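Local coordinates for protein D-alanyl-lipoteichoic acid synthetase (Streptococcus pneumoniae, PDB 3BMA) that probably takes part in D-alanylating lipoteichoic acid during cell wall biogenesis and belongs to the DltD family of the SGNH hydrolase clan, at residues Ser238-Glu241 / Glu245-Phe248; Pro343-Asp348 / Trp357-Lys362; Ser50-Leu53 / His59-Val62; Trp303-Tyr306 / Arg310-Met313. The protein carries 1 engineered substitution. All blocks are in the same frame, centred on the assembly; numbering follows the deposited sequence. Where two conformers were deposited one is given.

Contact 1. Residues Ser238-Glu241 / Glu245-Phe248; sequences SNNE and ENYF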
loop_
_atom_site.group_PDB
_atom_site.type_symbol
_atom_site.label_atom_id
_atom_site.label_comp_id
_atom_site.label_asym_id
_atom_site.label_seq_id
_atom_site.Cartn_x
_atom_site.Cartn_y
_atom_site.Cartn_z
ATOM N N SER C 238 16.517 15.626 -60.283
ATOM C CA SER C 238 17.265 16.390 -61.285
ATOM C C SER C 238 18.771 16.459 -61.028
ATOM O O SER C 238 19.564 16.164 -61.925
ATOM C CB SER C 238 16.702 17.812 -61.403
ATOM O OG SER C 238 15.318 17.798 -61.708
ATOM N N ASN C 239 19.155 16.829 -59.806
ATOM C CA ASN C 239 20.551 17.162 -59.477
ATOM C C ASN C 239 21.571 16.007 -59.434
ATOM O O ASN C 239 22.760 16.236 -59.198
ATOM C CB ASN C 239 20.618 17.996 -58.185
ATOM C CG ASN C 239 20.112 17.244 -56.949
ATOM O OD1 ASN C 239 19.731 16.072 -57.011
ATOM N ND2 ASN C 239 20.110 17.932 -55.815
ATOM N N ASN C 240 21.103 14.781 -59.664
ATOM C CA ASN C 240 21.956 13.592 -59.632
ATOM C C ASN C 240 21.533 12.529 -60.646
ATOM O O ASN C 240 20.390 12.515 -61.108
ATOM C CB ASN C 240 21.996 12.991 -58.219
ATOM C CG ASN C 240 20.670 12.359 -57.806
ATOM O OD1 ASN C 240 20.509 11.140 -57.872
ATOM N ND2 ASN C 240 19.718 13.188 -57.381
ATOM N N GLU C 241 22.460 11.636 -60.983
ATOM C CA GLU C 241 22.175 10.545 -61.915
ATOM C C GLU C 241 22.250 9.159 -61.257
ATOM O O GLU C 241 22.663 8.179 -61.887
ATOM C CB GLU C 241 23.072 10.632 -63.157
ATOM C CG GLU C 241 22.644 11.713 -64.152
ATOM C CD GLU C 241 23.208 11.499 -65.549
ATOM O OE1 GLU C 241 22.429 11.594 -66.523
ATOM O OE2 GLU C 241 24.424 11.234 -65.675
ATOM N N GLU C 245 16.232 11.813 -54.505
ATOM C CA GLU C 245 15.522 13.089 -54.399
ATOM C C GLU C 245 16.505 14.257 -54.310
ATOM O O GLU C 245 17.592 14.112 -53.747
ATOM C CB GLU C 245 14.605 13.085 -53.172
ATOM C CG GLU C 245 13.464 14.095 -53.237
ATOM C CD GLU C 245 13.193 14.785 -51.908
ATOM O OE1 GLU C 245 13.477 14.194 -50.840
ATOM O OE2 GLU C 245 12.689 15.927 -51.936
ATOM N N ASN C 246 16.113 15.400 -54.875
ATOM C CA ASN C 246 16.942 16.611 -54.910
ATOM C C ASN C 246 17.353 17.120 -53.532
ATOM O O ASN C 246 18.513 17.479 -53.315
ATOM C CB ASN C 246 16.223 17.729 -55.674
ATOM C CG ASN C 246 16.129 17.459 -57.168
ATOM O OD1 ASN C 246 16.859 16.629 -57.716
ATOM N ND2 ASN C 246 15.225 18.168 -57.836
ATOM N N TYR C 247 16.390 17.130 -52.612
ATOM C CA TYR C 247 16.581 17.632 -51.255
ATOM C C TYR C 247 17.517 16.732 -50.446
ATOM O O TYR C 247 18.376 17.227 -49.716
ATOM C CB TYR C 247 15.226 17.742 -50.556
ATOM C CG TYR C 247 14.931 19.095 -49.950
ATOM C CD1 TYR C 247 14.387 20.124 -50.725
ATOM C CD2 TYR C 247 15.173 19.343 -48.600
ATOM C CE1 TYR C 247 14.104 21.372 -50.172
ATOM C CE2 TYR C 247 14.895 20.589 -48.034
ATOM C CZ TYR C 247 14.360 21.597 -48.825
ATOM O OH TYR C 247 14.083 22.829 -48.269
ATOM N N PHE C 248 17.353 15.417 -50.593
ATOM C CA PHE C 248 18.168 14.433 -49.874
ATOM C C PHE C 248 19.614 14.372 -50.371
ATOM O O PHE C 248 20.543 14.249 -49.567
ATOM C CB PHE C 248 17.535 13.036 -49.939
ATOM C CG PHE C 248 18.312 11.982 -49.192
ATOM C CD1 PHE C 248 18.126 11.807 -47.825
ATOM C CD2 PHE C 248 19.237 11.170 -49.851
ATOM C CE1 PHE C 248 18.844 10.841 -47.127
ATOM C CE2 PHE C 248 19.958 10.201 -49.160
ATOM C CZ PHE C 248 19.763 10.038 -47.797
#
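Ser-238 meets Asn-246 through its backbone. Its N lies 2.8 Å from Asn-246 OD1, but the bond is bent and weak. The Ser-238 hydroxyl takes no part in this bond; OG is paired with the backbone O of Lys-235.

Asn-239 makes the firmer bonds. Its backbone N donates to the same Asn-246 OD1 at 3.1 Å. This bond is nearly straight (168°), and the donor sits well above the carbonyl plane of the side-chain amide. The side chains of Asn-239 and Asn-246 run antiparallel alongside each other, their amide planes 68° apart. The chi1 of Asn-239 (64°) puts CG between the backbone N and the carbonyl carbon. From there ND2 reaches Asn-246 O at 3.0 Å. It approaches in the carbonyl plane, on a lone pair. Asn-239 OD1 is left 3.0 Å from Asn-246 OD1, an acceptor facing an acceptor.

Asn-240 supplies a donor for this oxygen. Its ND2 bonds to Asn-239 OD1 at 2.9 Å, lying nearly along the C=O axis. The same ND2 also bonds to Met-244 O, and Asn-240 OD1 accepts from Met-242 N.

The network ties the loop after helix 222-235 to the first turn of helix 246-253, with Glu-245 as N-cap. Each of the two facing oxygens has N-H donors of its own, one good and one weak at Asn-246 OD1, and one at Asn-239 OD1 from within its own segment. These donors probably offset the repulsion between the oxygens, and they fix which end of each amide is oxygen.

Contact 2. Residues Pro343-Asp348 / Trp357-Lys362; sequences PFFMKD and WLAFDK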
loop_
_atom_site.group_PDB
_atom_site.type_symbol
_atom_site.label_atom_id
_atom_site.label_comp_id
_atom_site.label_asym_id
_atom_site.label_seq_id
_atom_site.Cartn_x
_atom_site.Cartn_y
_atom_site.Cartn_z
ATOM N N PRO C 343 14.131 2.396 -61.539
ATOM C CA PRO C 343 13.981 3.853 -61.485
ATOM C C PRO C 343 12.697 4.296 -60.784
ATOM O O PRO C 343 11.613 3.784 -61.082
ATOM C CB PRO C 343 13.965 4.267 -62.966
ATOM C CG PRO C 343 13.657 3.019 -63.719
ATOM C CD PRO C 343 14.297 1.928 -62.926
ATOM N N PHE C 344 12.864 5.219 -59.836
ATOM C CA PHE C 344 11.790 5.841 -59.035
ATOM C C PHE C 344 11.047 4.897 -58.067
ATOM O O PHE C 344 9.970 5.228 -57.570
ATOM C CB PHE C 344 10.823 6.665 -59.909
ATOM C CG PHE C 344 11.511 7.501 -60.959
ATOM C CD1 PHE C 344 11.183 7.354 -62.303
ATOM C CD2 PHE C 344 12.501 8.421 -60.608
ATOM C CE1 PHE C 344 11.818 8.119 -63.281
ATOM C CE2 PHE C 344 13.140 9.188 -61.578
ATOM C CZ PHE C 344 12.798 9.036 -62.916
ATOM N N PHE C 345 11.652 3.743 -57.787
ATOM C CA PHE C 345 11.173 2.821 -56.757
ATOM C C PHE C 345 11.593 3.353 -55.388
ATOM O O PHE C 345 10.963 3.070 -54.367
ATOM C CB PHE C 345 11.778 1.428 -56.981
ATOM C CG PHE C 345 11.015 0.310 -56.319
ATOM C CD1 PHE C 345 9.998 -0.349 -57.001
ATOM C CD2 PHE C 345 11.323 -0.096 -55.020
ATOM C CE1 PHE C 345 9.293 -1.384 -56.402
ATOM C CE2 PHE C 345 10.617 -1.130 -54.407
ATOM C CZ PHE C 345 9.600 -1.774 -55.100
ATOM N N MET C 346 12.666 4.138 -55.390
ATOM C CA MET C 346 13.311 4.608 -54.183
ATOM C C MET C 346 13.189 6.124 -54.074
ATOM O O MET C 346 13.283 6.839 -55.080
ATOM C CB MET C 346 14.782 4.206 -54.233
ATOM C CG MET C 346 15.350 3.657 -52.942
ATOM S SD MET C 346 15.227 1.870 -52.799
ATOM C CE MET C 346 13.699 1.750 -51.874
ATOM N N LYS C 347 12.963 6.608 -52.855
ATOM C CA LYS C 347 12.926 8.046 -52.582
ATOM C C LYS C 347 14.339 8.558 -52.284
ATOM O O LYS C 347 14.724 9.643 -52.727
ATOM C CB LYS C 347 11.967 8.354 -51.423
ATOM C CG LYS C 347 11.896 9.828 -51.003
ATOM C CD LYS C 347 11.123 10.698 -52.000
ATOM C CE LYS C 347 9.717 11.023 -51.506
ATOM N NZ LYS C 347 8.825 9.837 -51.489
ATOM N N ASP C 348 15.103 7.765 -51.537
ATOM C CA ASP C 348 16.491 8.092 -51.220
ATOM C C ASP C 348 17.403 6.855 -51.282
ATOM O O ASP C 348 17.347 6.093 -52.243
ATOM C CB ASP C 348 16.597 8.840 -49.877
ATOM C CG ASP C 348 15.786 8.198 -48.757
ATOM O OD1 ASP C 348 15.977 6.992 -48.479
ATOM O OD2 ASP C 348 14.975 8.919 -48.132
ATOM N N TRP C 357 5.949 2.959 -53.758
ATOM C CA TRP C 357 4.706 2.969 -52.993
ATOM C C TRP C 357 3.577 2.241 -53.714
ATOM O O TRP C 357 2.668 1.700 -53.075
ATOM C CB TRP C 357 4.258 4.399 -52.695
ATOM C CG TRP C 357 4.929 5.093 -51.523
ATOM C CD1 TRP C 357 5.367 6.384 -51.496
ATOM C CD2 TRP C 357 5.209 4.551 -50.215
ATOM N NE1 TRP C 357 5.907 6.681 -50.269
ATOM C CE2 TRP C 357 5.826 5.576 -49.465
ATOM C CE3 TRP C 357 5.007 3.302 -49.610
ATOM C CZ2 TRP C 357 6.242 5.393 -48.143
ATOM C CZ3 TRP C 357 5.421 3.122 -48.293
ATOM C CH2 TRP C 357 6.029 4.162 -47.577
ATOM N N LEU C 358 3.633 2.247 -55.044
ATOM C CA LEU C 358 2.614 1.607 -55.870
ATOM C C LEU C 358 2.747 0.093 -55.858
ATOM O O LEU C 358 1.740 -0.621 -55.878
ATOM C CB LEU C 358 2.664 2.146 -57.298
ATOM C CG LEU C 358 2.154 3.577 -57.479
ATOM C CD1 LEU C 358 2.344 4.009 -58.912
ATOM C CD2 LEU C 358 0.686 3.705 -57.065
ATOM N N ALA C 359 3.990 -0.384 -55.815
ATOM C CA ALA C 359 4.279 -1.805 -55.644
ATOM C C ALA C 359 3.892 -2.255 -54.238
ATOM O O ALA C 359 3.361 -3.353 -54.058
ATOM C CB ALA C 359 5.753 -2.078 -55.901
ATOM N N PHE C 360 4.174 -1.389 -53.262
ATOM C CA PHE C 360 3.785 -1.547 -51.856
ATOM C C PHE C 360 2.269 -1.731 -51.755
ATOM O O PHE C 360 1.798 -2.690 -51.136
ATOM C CB PHE C 360 4.274 -0.316 -51.067
ATOM C CG PHE C 360 3.828 -0.256 -49.626
ATOM C CD1 PHE C 360 4.623 -0.789 -48.618
ATOM C CD2 PHE C 360 2.648 0.400 -49.270
ATOM C CE1 PHE C 360 4.230 -0.706 -47.280
ATOM C CE2 PHE C 360 2.244 0.477 -47.933
ATOM C CZ PHE C 360 3.041 -0.077 -46.938
ATOM N N ASP C 361 1.523 -0.829 -52.397
ATOM C CA ASP C 361 0.057 -0.859 -52.402
ATOM C C ASP C 361 -0.542 -2.145 -52.987
ATOM O O ASP C 361 -1.535 -2.654 -52.471
ATOM C CB ASP C 361 -0.495 0.360 -53.142
ATOM C CG ASP C 361 -1.946 0.637 -52.806
ATOM O OD1 ASP C 361 -2.302 0.607 -51.610
ATOM O OD2 ASP C 361 -2.732 0.897 -53.735
ATOM N N LYS C 362 0.080 -2.674 -54.041
ATOM C CA LYS C 362 -0.396 -3.887 -54.722
ATOM C C LYS C 362 -0.365 -5.148 -53.850
ATOM O O LYS C 362 -1.075 -6.115 -54.131
ATOM C CB LYS C 362 0.390 -4.129 -56.018
ATOM C CG LYS C 362 0.017 -3.201 -57.167
ATOM C CD LYS C 362 1.057 -3.244 -58.275
ATOM C CE LYS C 362 0.917 -2.058 -59.215
ATOM N NZ LYS C 362 2.128 -1.861 -60.057
#
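Phe-345 touches Ala-359 where a loop of the SGNH-type alpha/beta fold packs on helix 355-369. The loop follows strand 333-335. It carries Asp-348, which begins the Asp-x-x-His sequence ending at His-351, a pattern known from the SGNH clan.

The apolar part is small. Phe-345 CG lies opposite its backbone N (chi1 -159°), and the ring reaches out to the helix. Its CE1 comes within 3.6 Å of Ala-359 CB, and its CZ within 3.9 Å of the same methyl. The approach is oblique to the ring. A glycerol, probably from crystallisation, lies about 4 Å from the Phe-345 side chain.

The polar part is looser. Lys-347 NZ stands 4.5 Å from Trp-357 NE1, again oblique to the ring, and both are donors. The ammonium is satisfied elsewhere, by a salt bridge to Asp-56 and a cation-pi contact with Trp-354. The lysine is therefore held beside the indole rather than by it.

Within the helix, the indole also packs on Phe-360. Phe-360 CG lies in plane at the edge of the Trp-357 ring, and Trp-357 CZ3 sits over the centre of the Phe-360 ring, 3.8 Å above its plane.

Contact 3. Residues Ser50-Leu53 / His59-Val62; sequences SEWL and HPAV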
loop_
_atom_site.group_PDB
_atom_site.type_symbol
_atom_site.label_atom_id
_atom_site.label_comp_id
_atom_site.label_asym_id
_atom_site.label_seq_id
_atom_site.Cartn_x
_atom_site.Cartn_y
_atom_site.Cartn_z
ATOM N N SER C 50 11.583 5.679 -40.534
ATOM C CA SER C 50 11.396 6.941 -41.254
ATOM C C SER C 50 10.655 6.738 -42.576
ATOM O O SER C 50 10.566 7.667 -43.382
ATOM C CB SER C 50 12.747 7.603 -41.539
ATOM O OG SER C 50 13.726 7.251 -40.583
ATOM N N GLU C 51 10.122 5.528 -42.771
ATOM C CA GLU C 51 9.462 5.141 -44.019
ATOM C C GLU C 51 8.239 5.986 -44.349
ATOM O O GLU C 51 8.004 6.308 -45.511
ATOM C CB GLU C 51 9.074 3.658 -43.990
ATOM C CG GLU C 51 10.132 2.707 -44.551
ATOM C CD GLU C 51 11.271 2.410 -43.582
ATOM O OE1 GLU C 51 12.333 1.945 -44.052
ATOM O OE2 GLU C 51 11.111 2.631 -42.359
ATOM N N TRP C 52 7.467 6.353 -43.327
ATOM C CA TRP C 52 6.224 7.106 -43.533
ATOM C C TRP C 52 6.412 8.618 -43.506
ATOM O O TRP C 52 5.447 9.360 -43.685
ATOM C CB TRP C 52 5.161 6.718 -42.492
ATOM C CG TRP C 52 5.230 5.305 -41.992
ATOM C CD1 TRP C 52 5.531 4.904 -40.722
ATOM C CD2 TRP C 52 4.993 4.108 -42.747
ATOM N NE1 TRP C 52 5.496 3.532 -40.635
ATOM C CE2 TRP C 52 5.175 3.018 -41.864
ATOM C CE3 TRP C 52 4.653 3.850 -44.083
ATOM C CZ2 TRP C 52 5.022 1.688 -42.274
ATOM C CZ3 TRP C 52 4.504 2.529 -44.490
ATOM C CH2 TRP C 52 4.686 1.465 -43.586
ATOM N N LEU C 53 7.645 9.068 -43.283
ATOM C CA LEU C 53 7.937 10.492 -43.100
ATOM C C LEU C 53 7.821 11.352 -44.359
ATOM O O LEU C 53 7.284 12.462 -44.300
ATOM C CB LEU C 53 9.312 10.688 -42.456
ATOM C CG LEU C 53 9.340 10.745 -40.929
ATOM C CD1 LEU C 53 10.771 10.673 -40.437
ATOM C CD2 LEU C 53 8.659 12.013 -40.422
ATOM N N HIS C 59 1.835 7.665 -51.764
ATOM C CA HIS C 59 1.938 7.344 -50.333
ATOM C C HIS C 59 0.634 6.719 -49.818
ATOM O O HIS C 59 -0.447 7.206 -50.161
ATOM C CB HIS C 59 2.260 8.625 -49.552
ATOM C CG HIS C 59 2.758 8.387 -48.159
ATOM N ND1 HIS C 59 1.914 8.137 -47.099
ATOM C CD2 HIS C 59 4.013 8.373 -47.650
ATOM C CE1 HIS C 59 2.629 7.966 -46.001
ATOM N NE2 HIS C 59 3.904 8.111 -46.306
ATOM N N PRO C 60 0.726 5.628 -49.018
ATOM C CA PRO C 60 -0.442 4.883 -48.510
ATOM C C PRO C 60 -1.502 5.717 -47.780
ATOM O O PRO C 60 -2.687 5.375 -47.819
ATOM C CB PRO C 60 0.177 3.854 -47.550
ATOM C CG PRO C 60 1.582 4.307 -47.323
ATOM C CD PRO C 60 1.983 5.007 -48.569
ATOM N N ALA C 61 -1.073 6.794 -47.127
ATOM C CA ALA C 61 -1.982 7.716 -46.452
ATOM C C ALA C 61 -2.787 8.557 -47.445
ATOM O O ALA C 61 -3.941 8.896 -47.183
ATOM C CB ALA C 61 -1.206 8.611 -45.512
ATOM N N VAL C 62 -2.167 8.890 -48.577
ATOM C CA VAL C 62 -2.800 9.696 -49.624
ATOM C C VAL C 62 -3.823 8.871 -50.417
ATOM O O VAL C 62 -4.954 9.322 -50.639
ATOM C CB VAL C 62 -1.735 10.330 -50.562
ATOM C CG1 VAL C 62 -2.382 11.060 -51.730
ATOM C CG2 VAL C 62 -0.845 11.280 -49.780
#
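His-59 points an edge of its imidazole at the backbone of Trp-52. Trp-52 CA lies in plane with that edge, 3.8 Å from His-59 NE2. The carbonyl comes in obliquely: NE2 donates to Trp-52 O at 3.3 Å, and the angle of 135° makes the bond weak.

The ring is held from its other nitrogen too. CG of His-59 lies opposite the backbone N, beside the carbonyl carbon (chi1 -164°). This places the ring by the start of helix 60-66, and chi2 (-82°) turns ND1 to Ala-61 N, from which it accepts at 3.3 Å. His-59 is thus the N-cap, with a side-chain capping bond. Pro-60 CD sits over one face of the imidazole, toward its rim. Phe-55 stacks on the imidazole as well.

The indole of Trp-52 takes a separate route to the same helix. Its CZ3 is 4.4 Å from Pro-60 CG and meets the proline obliquely. Around it, Trp-52 packs against Phe-46 edge-to-face and against Val-103 and Val-105 of the central sheet. The contact thus joins the loop after strand 43-47, where SGNH enzymes carry their first sequence block, to the helix that follows.

ND1 accepts, and NE2 donates weakly. This pattern is consistent with a neutral His-59 that carries its proton on NE2. The buried ring gives a helix N-H a partner and a loop carbonyl a weaker one.

Contact 4. Residues Trp303-Tyr306 / Arg310-Met313; sequences WMDY and REDM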
loop_
_atom_site.group_PDB
_atom_site.type_symbol
_atom_site.label_atom_id
_atom_site.label_comp_id
_atom_site.label_asym_id
_atom_site.label_seq_id
_atom_site.Cartn_x
_atom_site.Cartn_y
_atom_site.Cartn_z
ATOM N N TRP C 303 23.409 3.351 -55.718
ATOM C CA TRP C 303 24.097 3.769 -54.506
ATOM C C TRP C 303 24.975 2.651 -53.964
ATOM O O TRP C 303 26.121 2.891 -53.583
ATOM C CB TRP C 303 23.095 4.214 -53.439
ATOM C CG TRP C 303 23.646 4.216 -52.037
ATOM C CD1 TRP C 303 23.323 3.352 -51.030
ATOM C CD2 TRP C 303 24.631 5.112 -51.497
ATOM N NE1 TRP C 303 24.034 3.657 -49.893
ATOM C CE2 TRP C 303 24.846 4.732 -50.151
ATOM C CE3 TRP C 303 25.353 6.198 -52.018
ATOM C CZ2 TRP C 303 25.753 5.399 -49.317
ATOM C CZ3 TRP C 303 26.252 6.861 -51.188
ATOM C CH2 TRP C 303 26.444 6.458 -49.852
ATOM N N MET C 304 24.432 1.434 -53.936
ATOM C CA MET C 304 25.125 0.296 -53.337
ATOM C C MET C 304 26.307 -0.201 -54.185
ATOM O O MET C 304 27.256 -0.778 -53.650
ATOM C CB MET C 304 24.135 -0.814 -52.932
ATOM C CG MET C 304 23.946 -1.985 -53.883
ATOM S SD MET C 304 22.941 -3.282 -53.106
ATOM C CE MET C 304 21.311 -2.635 -53.374
ATOM N N ASP C 305 26.241 0.040 -55.495
ATOM C CA ASP C 305 27.367 -0.199 -56.400
ATOM C C ASP C 305 28.479 0.814 -56.145
ATOM O O ASP C 305 29.661 0.465 -56.176
ATOM C CB ASP C 305 26.923 -0.123 -57.867
ATOM C CG ASP C 305 26.130 -1.346 -58.311
ATOM O OD1 ASP C 305 26.209 -2.404 -57.648
ATOM O OD2 ASP C 305 25.428 -1.245 -59.341
ATOM N N TYR C 306 28.085 2.062 -55.890
ATOM C CA TYR C 306 29.024 3.138 -55.574
ATOM C C TYR C 306 29.670 2.946 -54.202
ATOM O O TYR C 306 30.888 3.078 -54.067
ATOM C CB TYR C 306 28.336 4.510 -55.650
ATOM C CG TYR C 306 29.292 5.681 -55.529
ATOM C CD1 TYR C 306 30.025 6.121 -56.633
ATOM C CD2 TYR C 306 29.464 6.350 -54.314
ATOM C CE1 TYR C 306 30.907 7.195 -56.531
ATOM C CE2 TYR C 306 30.347 7.425 -54.202
ATOM C CZ TYR C 306 31.064 7.840 -55.314
ATOM O OH TYR C 306 31.935 8.899 -55.217
ATOM N N ARG C 310 27.476 -5.080 -50.665
ATOM C CA ARG C 310 27.367 -6.362 -51.368
ATOM C C ARG C 310 25.926 -6.874 -51.521
ATOM O O ARG C 310 25.186 -6.986 -50.539
ATOM C CB ARG C 310 28.237 -7.420 -50.675
ATOM C CG ARG C 310 29.735 -7.121 -50.715
ATOM C CD ARG C 310 30.520 -8.001 -49.742
ATOM N NE ARG C 310 30.341 -7.595 -48.346
ATOM C CZ ARG C 310 30.746 -8.300 -47.289
ATOM N NH1 ARG C 310 31.360 -9.467 -47.445
ATOM N NH2 ARG C 310 30.532 -7.837 -46.066
ATOM N N GLU C 311 25.547 -7.181 -52.765
ATOM C CA GLU C 311 24.231 -7.742 -53.084
ATOM C C GLU C 311 24.091 -9.176 -52.587
ATOM O O GLU C 311 22.999 -9.599 -52.212
ATOM C CB GLU C 311 23.970 -7.704 -54.591
ATOM C CG GLU C 311 23.713 -6.315 -55.157
ATOM C CD GLU C 311 23.419 -6.324 -56.652
ATOM O OE1 GLU C 311 22.680 -7.222 -57.116
ATOM O OE2 GLU C 311 23.920 -5.424 -57.363
ATOM N N ASP C 312 25.205 -9.910 -52.597
ATOM C CA ASP C 312 25.264 -11.281 -52.089
ATOM C C ASP C 312 25.016 -11.354 -50.581
ATOM O O ASP C 312 24.378 -12.291 -50.103
ATOM C CB ASP C 312 26.605 -11.942 -52.443
ATOM C CG ASP C 312 27.800 -11.054 -52.126
ATOM O OD1 ASP C 312 28.491 -11.312 -51.114
ATOM O OD2 ASP C 312 28.043 -10.092 -52.888
ATOM N N MET C 313 25.527 -10.361 -49.850
ATOM C CA MET C 313 25.289 -10.226 -48.412
ATOM C C MET C 313 23.842 -9.814 -48.168
ATOM O O MET C 313 23.165 -10.407 -47.331
ATOM C CB MET C 313 26.256 -9.200 -47.794
ATOM C CG MET C 313 26.023 -8.849 -46.300
ATOM S SD MET C 313 24.767 -7.581 -45.937
ATOM C CE MET C 313 25.315 -6.218 -46.958
#
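Glu-311 faces Asp-305 with one oxygen of its carboxylate: OE2 lies 3.8 Å from Asp-305 OD1. These are like charges, and the two carboxylate planes are only 28° apart. The other oxygen, OE1, has a long and weak ion pair with Lys-301 NZ. That lysine probably eases the repulsion a little. Both acidic side chains are exposed, so solvent should screen it further.

The torsions of Glu-311 bring it there. CG stands opposite the carbonyl carbon (chi1 -72°), and the chain is extended beyond it, so the carboxylate reaches back toward helix 301-307. Met-304 directs its side chain at the second helix. Its SD touches Glu-311 CG at 3.7 Å, and the two chains cross at about a right angle. Met-304 is buried, and it also packs on Leu-309 in the short link between the helices.

Arg-310 is the N-cap of the second helix, and its NH2 bonds to Phe-267 O.

The contact forms the corner between helix 301-307 and helix 311-326. Both helices lie in the connection from strand 291-296 to its parallel neighbour, strand 333-335, a beta-alpha-beta crossover that is probably right-handed, as is usual in such folds.

Along the chain the order is contact 3, contact 1, contact 4, contact 2, each closing before the next opens. All belong to the DltD family region; contact 3 packs on the five-stranded parallel sheet. Contacts 2 and 3 have centres about 11 Å apart and touch: Trp-357 packs edge-to-face on His-59 and its CZ2 lies 3.3 Å from Glu-51 O. Contacts 1 and 2 have centres about 17 Å apart and meet through a probable hydrogen bond from Glu-245 N to Lys-347 O. Contact 2 thus bridges the surface contact 1 and the buried contact 3. Contact 4 stands apart, its centre about 19 Å from that of contact 2. Segments far apart in sequence thus join round helix 355-369.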